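Local coordinates for protein putative carboxylesterase (Lactobacillus plantarum WCFS1, PDB 3BJR) that probably hydrolyses carboxylic ester bonds, using an alpha/beta-hydrolase fold, at residues Q33-L38 against Y85-L90; I53-G58 against S71-F76. One frame throughout, in Å; residues are numbered along the deposited sequence. Where two conformers were deposited one is given.

How the interactions relate
The two contacts lie about 10 Å apart, centre to centre, on one mixed sheet whose strand order, 1-2-4-3-5-6-7-8, is that of the alpha/beta-hydrolase fold. Along the chain the segments come as 33-38, 53-58, 71-76 and 85-90, so interaction 2 falls between the two halves of interaction 1. Strand 82-87 joins them: it pairs antiparallel with 33-38 on one edge and parallel with 50-56 on the other, where L86 N lies 2.9 Å from I55 O in a probable hydrogen bond. Interaction 1 therefore adds an antiparallel strand to the parallel part of the sheet, whereas interaction 2 attaches the crossover helix 66-77 to it.

Interaction 1: residues Q33-L38 against Y85-L90; sequences QLTGYL and YLEYTL
T35 and Y85 face each other as a hydrogen-bonded pair of an antiparallel ladder, T35 N to Y85 O at 3.0 Å and Y85 N to T35 O at 2.8 Å; Q33 and E87 form a second such pair, with L34 and L86 as the non-hydrogen-bonded pair between them. The Y85 side chain adds contacts on the face it shares with T35. From CB, the first torsion sets CG between the backbone N and the carbonyl carbon (chi1 68°), which brings the ring alongside T35. T35 CB then sits over one face, 3.7 Å from the ring centroid, in a CH-pi contact. Farther out, CD2 lies 3.9 Å from Y37 CE2, CE1 and CZ meet T35 OG1, and CE2 touches T35 CG2 and, at the ring edge, Y37 OH at 3.5 Å. At the tip, Y85 OH hydrogen-bonds to a water, itself weakly bonded to Y37 OH, and more weakly to K24, whose NZ also bonds T35 OG1. A leucine in place of Y85 would probably leave T35 without its aromatic cover and the water without its stronger hydroxyl partner. V66 and A69 of helix 66-77 also touch Y85. L34, on the opposite side of the sheet, packs against A108, L111 and L112 of helix 100-114, while strand 21-26 pairs with the other edge of strand 33-38.

Interaction 2: residues I53-G58 against S71-F76; sequences IIIVPG and SLAMAF
I53 and I55 meet helix 71-76 from a strand that runs nearly antiparallel to it, the axes of the two short segments approaching to 8.6 Å with 156° between their directions. Alternation along the strand does the selecting: I53 and I55 point toward the helix, and I54 between them points away. I53 meets F76 at about a right angle. Its CG1 is 3.8 Å from F76 CD1, and its CD1 reaches over one face of the ring, displaced toward the rim, 4.3 Å from the centroid in a CH-pi contact. I55 works closer to the helix backbone. With CG1 anti to the carbonyl carbon (chi1 -58°), the longer branch reaches up against the helix backbone, where CG1 lies 3.7 Å from A73 CA and 4.0 Å from A73 CB; the small side chain of A73 is consistent with so close an approach. Its terminal CD1 comes within 3.7 Å of L72 O and touches L72 CB, while also lying 4.1 Å from F76 CD2. I55 is thus wedged among three helix residues, and all the side chains that touch are buried. The contact joins the first strand and the helix of a beta-alpha-beta crossover, in which strand 50-56 leads through helix 66-77 to its parallel neighbour 82-87. The loop beginning at P57 and G58 follows the strand that, in related hydrolases, commonly leads to the oxyanion hole, and I55 lies near, without touching, the probable nucleophile elbow at G130, S132 and G134. Helix 270-281 packs against F76 through L276 and L279, F131 of strand 125-131 touches L72, and I54 meets V109 and L112 of helix 100-114 on the other side of the sheet.

Interaction 1: residues Q33-L38 against Y85-L90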
loop_
_atom_site.group_PDB
_atom_site.type_symbol
_atom_site.label_atom_id
_atom_site.label_comp_id
_atom_site.label_asym_id
_atom_site.label_seq_id
_atom_site.Cartn_x
_atom_site.Cartn_y
_atom_site.Cartn_z
ATOM N N GLN A 33 -3.813 -23.786 21.447
ATOM C CA GLN A 33 -3.981 -23.098 22.690
ATOM C C GLN A 33 -4.062 -21.627 22.420
ATOM O O GLN A 33 -3.693 -21.129 21.338
ATOM C CB GLN A 33 -2.850 -23.428 23.651
ATOM C CG GLN A 33 -2.817 -24.896 23.960
ATOM C CD GLN A 33 -2.009 -25.213 25.156
ATOM O OE1 GLN A 33 -0.961 -24.621 25.374
ATOM N NE2 GLN A 33 -2.481 -26.163 25.944
ATOM N N LEU A 34 -4.687 -20.959 23.373
ATOM C CA LEU A 34 -4.831 -19.521 23.331
ATOM C C LEU A 34 -4.263 -18.876 24.588
ATOM O O LEU A 34 -4.424 -19.390 25.694
ATOM C CB LEU A 34 -6.314 -19.216 23.195
ATOM C CG LEU A 34 -6.876 -17.881 22.768
ATOM C CD1 LEU A 34 -6.436 -17.520 21.365
ATOM C CD2 LEU A 34 -8.410 -17.998 22.902
ATOM N N THR A 35 -3.533 -17.776 24.397
ATOM C CA THR A 35 -3.000 -16.989 25.498
ATOM C C THR A 35 -3.631 -15.623 25.372
ATOM O O THR A 35 -3.717 -15.084 24.258
ATOM C CB THR A 35 -1.509 -16.877 25.425
ATOM O OG1 THR A 35 -0.975 -18.194 25.538
ATOM C CG2 THR A 35 -0.942 -15.917 26.521
ATOM N N GLY A 36 -4.076 -15.061 26.490
ATOM C CA GLY A 36 -4.721 -13.752 26.467
ATOM C C GLY A 36 -4.144 -12.790 27.469
ATOM O O GLY A 36 -3.686 -13.180 28.541
ATOM N N TYR A 37 -4.157 -11.525 27.104
ATOM C CA TYR A 37 -3.681 -10.416 27.940
ATOM C C TYR A 37 -4.868 -9.458 28.066
ATOM O O TYR A 37 -5.296 -8.808 27.076
ATOM C CB TYR A 37 -2.476 -9.739 27.267
ATOM C CG TYR A 37 -1.315 -10.682 27.078
ATOM C CD1 TYR A 37 -0.501 -11.020 28.147
ATOM C CD2 TYR A 37 -1.034 -11.246 25.850
ATOM C CE1 TYR A 37 0.557 -11.883 27.987
ATOM C CE2 TYR A 37 0.024 -12.132 25.689
ATOM C CZ TYR A 37 0.817 -12.434 26.762
ATOM O OH TYR A 37 1.863 -13.293 26.643
ATOM N N LEU A 38 -5.415 -9.387 29.273
ATOM C CA LEU A 38 -6.637 -8.634 29.524
ATOM C C LEU A 38 -6.424 -7.465 30.452
ATOM O O LEU A 38 -5.789 -7.616 31.466
ATOM C CB LEU A 38 -7.706 -9.574 30.107
ATOM C CG LEU A 38 -8.106 -10.802 29.288
ATOM C CD1 LEU A 38 -9.138 -11.592 30.062
ATOM C CD2 LEU A 38 -8.654 -10.400 27.951
ATOM N N TYR A 85 -2.948 -14.432 21.659
ATOM C CA TYR A 85 -2.182 -15.088 20.603
ATOM C C TYR A 85 -2.565 -16.541 20.529
ATOM O O TYR A 85 -2.887 -17.150 21.531
ATOM C CB TYR A 85 -0.666 -14.865 20.680
ATOM C CG TYR A 85 0.107 -15.458 21.805
ATOM C CD1 TYR A 85 0.457 -16.787 21.802
ATOM C CD2 TYR A 85 0.605 -14.667 22.812
ATOM C CE1 TYR A 85 1.238 -17.324 22.770
ATOM C CE2 TYR A 85 1.415 -15.221 23.810
ATOM C CZ TYR A 85 1.723 -16.543 23.781
ATOM O OH TYR A 85 2.507 -17.108 24.791
ATOM N N LEU A 86 -2.606 -17.051 19.292
ATOM C CA LEU A 86 -2.985 -18.431 19.020
ATOM C C LEU A 86 -1.798 -19.304 18.680
ATOM O O LEU A 86 -1.132 -19.056 17.700
ATOM C CB LEU A 86 -3.994 -18.468 17.833
ATOM C CG LEU A 86 -4.528 -19.842 17.395
ATOM C CD1 LEU A 86 -5.328 -20.535 18.506
ATOM C CD2 LEU A 86 -5.304 -19.669 16.124
ATOM N N GLU A 87 -1.547 -20.326 19.495
ATOM C CA GLU A 87 -0.614 -21.375 19.174
ATOM C C GLU A 87 -1.458 -22.448 18.445
ATOM O O GLU A 87 -2.147 -23.232 19.057
ATOM C CB GLU A 87 0.052 -21.944 20.421
ATOM C CG GLU A 87 0.911 -20.948 21.148
ATOM C CD GLU A 87 1.582 -21.559 22.360
ATOM O OE1 GLU A 87 2.461 -22.404 22.142
ATOM O OE2 GLU A 87 1.245 -21.198 23.507
ATOM N N TYR A 88 -1.450 -22.388 17.126
ATOM C CA TYR A 88 -2.208 -23.301 16.281
ATOM C C TYR A 88 -1.518 -24.634 16.008
ATOM O O TYR A 88 -0.357 -24.833 16.353
ATOM C CB TYR A 88 -2.570 -22.612 14.963
ATOM C CG TYR A 88 -1.416 -21.914 14.222
ATOM C CD1 TYR A 88 -0.527 -22.623 13.410
ATOM C CD2 TYR A 88 -1.244 -20.546 14.308
ATOM C CE1 TYR A 88 0.499 -21.974 12.739
ATOM C CE2 TYR A 88 -0.204 -19.899 13.642
ATOM C CZ TYR A 88 0.674 -20.620 12.872
ATOM O OH TYR A 88 1.682 -19.987 12.203
ATOM N N THR A 89 -2.277 -25.558 15.417
ATOM C CA THR A 89 -1.782 -26.895 15.062
ATOM C C THR A 89 -0.589 -26.808 14.130
ATOM O O THR A 89 -0.592 -26.039 13.160
ATOM C CB THR A 89 -2.885 -27.739 14.387
ATOM O OG1 THR A 89 -4.017 -27.726 15.241
ATOM C CG2 THR A 89 -2.440 -29.190 14.146
ATOM N N LEU A 90 0.430 -27.609 14.443
ATOM C CA LEU A 90 1.664 -27.631 13.684
ATOM C C LEU A 90 1.794 -28.950 12.932
ATOM O O LEU A 90 1.017 -29.872 13.137
ATOM C CB LEU A 90 2.865 -27.418 14.644
ATOM C CG LEU A 90 2.855 -26.165 15.538
ATOM C CD1 LEU A 90 3.961 -26.226 16.599
ATOM C CD2 LEU A 90 2.945 -24.961 14.724
HETATM O O HOH W 1 0.713 -22.185 26.438
HETATM O O HOH W 2 -1.064 -19.842 23.683
HETATM O O HOH W 3 4.305 -15.599 26.444
#

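Interaction 2: residues I53-G58 against S71-F76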
loop_
_atom_site.group_PDB
_atom_site.type_symbol
_atom_site.label_atom_id
_atom_site.label_comp_id
_atom_site.label_asym_id
_atom_site.label_seq_id
_atom_site.Cartn_x
_atom_site.Cartn_y
_atom_site.Cartn_z
ATOM N N ILE A 53 -7.860 -8.281 19.821
ATOM C CA ILE A 53 -7.005 -8.748 18.732
ATOM C C ILE A 53 -6.607 -10.195 19.019
ATOM O O ILE A 53 -6.289 -10.517 20.149
ATOM C CB ILE A 53 -5.692 -7.901 18.603
ATOM C CG1 ILE A 53 -6.014 -6.490 18.139
ATOM C CG2 ILE A 53 -4.792 -8.483 17.481
ATOM C CD1 ILE A 53 -6.337 -6.427 16.594
ATOM N N ILE A 54 -6.614 -11.051 17.998
ATOM C CA ILE A 54 -6.081 -12.426 18.116
ATOM C C ILE A 54 -4.902 -12.511 17.140
ATOM O O ILE A 54 -5.098 -12.524 15.934
ATOM C CB ILE A 54 -7.068 -13.586 17.725
ATOM C CG1 ILE A 54 -8.430 -13.481 18.475
ATOM C CG2 ILE A 54 -6.342 -14.973 17.921
ATOM C CD1 ILE A 54 -9.585 -14.291 17.840
ATOM N N ILE A 55 -3.691 -12.540 17.672
ATOM C CA ILE A 55 -2.461 -12.631 16.881
ATOM C C ILE A 55 -2.297 -14.065 16.394
ATOM O O ILE A 55 -2.351 -14.993 17.203
ATOM C CB ILE A 55 -1.217 -12.231 17.729
ATOM C CG1 ILE A 55 -1.347 -10.805 18.286
ATOM C CG2 ILE A 55 0.194 -12.445 16.951
ATOM C CD1 ILE A 55 -1.264 -9.694 17.278
ATOM N N VAL A 56 -2.215 -14.258 15.075
ATOM C CA VAL A 56 -1.959 -15.586 14.478
ATOM C C VAL A 56 -0.505 -15.476 13.960
ATOM O O VAL A 56 -0.229 -14.830 12.922
ATOM C CB VAL A 56 -2.965 -15.959 13.400
ATOM C CG1 VAL A 56 -2.713 -17.392 12.929
ATOM C CG2 VAL A 56 -4.406 -15.783 13.942
ATOM N N PRO A 57 0.451 -16.020 14.726
ATOM C CA PRO A 57 1.842 -15.803 14.380
ATOM C C PRO A 57 2.368 -16.670 13.225
ATOM O O PRO A 57 1.592 -17.430 12.588
ATOM C CB PRO A 57 2.562 -16.115 15.696
ATOM C CG PRO A 57 1.729 -17.100 16.323
ATOM C CD PRO A 57 0.326 -16.824 15.964
ATOM N N GLY A 58 3.662 -16.492 12.938
ATOM C CA GLY A 58 4.351 -17.227 11.926
ATOM C C GLY A 58 4.886 -18.491 12.506
ATOM O O GLY A 58 4.388 -18.985 13.531
ATOM N N SER A 71 4.973 -10.221 21.842
ATOM C CA SER A 71 5.355 -8.858 21.561
ATOM C C SER A 71 4.331 -8.171 20.698
ATOM O O SER A 71 4.010 -7.001 20.916
ATOM C CB SER A 71 6.712 -8.848 20.844
ATOM O OG SER A 71 7.052 -7.551 20.425
ATOM N N LEU A 72 3.879 -8.870 19.663
ATOM C CA LEU A 72 2.842 -8.347 18.762
ATOM C C LEU A 72 1.487 -8.223 19.494
ATOM O O LEU A 72 0.760 -7.296 19.225
ATOM C CB LEU A 72 2.729 -9.185 17.475
ATOM C CG LEU A 72 3.911 -9.253 16.522
ATOM C CD1 LEU A 72 3.649 -10.387 15.515
ATOM C CD2 LEU A 72 4.126 -7.918 15.767
ATOM N N ALA A 73 1.189 -9.119 20.451
ATOM C CA ALA A 73 -0.028 -8.994 21.256
ATOM C C ALA A 73 0.089 -7.702 22.093
ATOM O O ALA A 73 -0.836 -6.907 22.117
ATOM C CB ALA A 73 -0.281 -10.242 22.130
HETATM N N MSE A 74 1.259 -7.453 22.679
HETATM C CA MSE A 74 1.489 -6.234 23.483
HETATM C C MSE A 74 1.450 -4.935 22.687
HETATM O O MSE A 74 1.051 -3.900 23.201
HETATM C CB MSE A 74 2.789 -6.350 24.255
HETATM C CG MSE A 74 2.785 -7.461 25.316
HETATM SE SE MSE A 74 1.367 -7.311 26.660
HETATM C CE MSE A 74 1.736 -5.413 27.100
ATOM N N ALA A 75 1.831 -4.989 21.423
ATOM C CA ALA A 75 1.773 -3.817 20.573
ATOM C C ALA A 75 0.326 -3.269 20.536
ATOM O O ALA A 75 0.092 -2.064 20.580
ATOM C CB ALA A 75 2.299 -4.152 19.161
ATOM N N PHE A 76 -0.637 -4.176 20.519
ATOM C CA PHE A 76 -2.045 -3.821 20.495
ATOM C C PHE A 76 -2.621 -3.599 21.894
ATOM O O PHE A 76 -3.362 -2.653 22.113
ATOM C CB PHE A 76 -2.802 -4.884 19.720
ATOM C CG PHE A 76 -2.615 -4.778 18.237
ATOM C CD1 PHE A 76 -3.359 -3.872 17.500
ATOM C CD2 PHE A 76 -1.701 -5.582 17.584
ATOM C CE1 PHE A 76 -3.205 -3.781 16.125
ATOM C CE2 PHE A 76 -1.498 -5.483 16.233
ATOM C CZ PHE A 76 -2.275 -4.617 15.479
#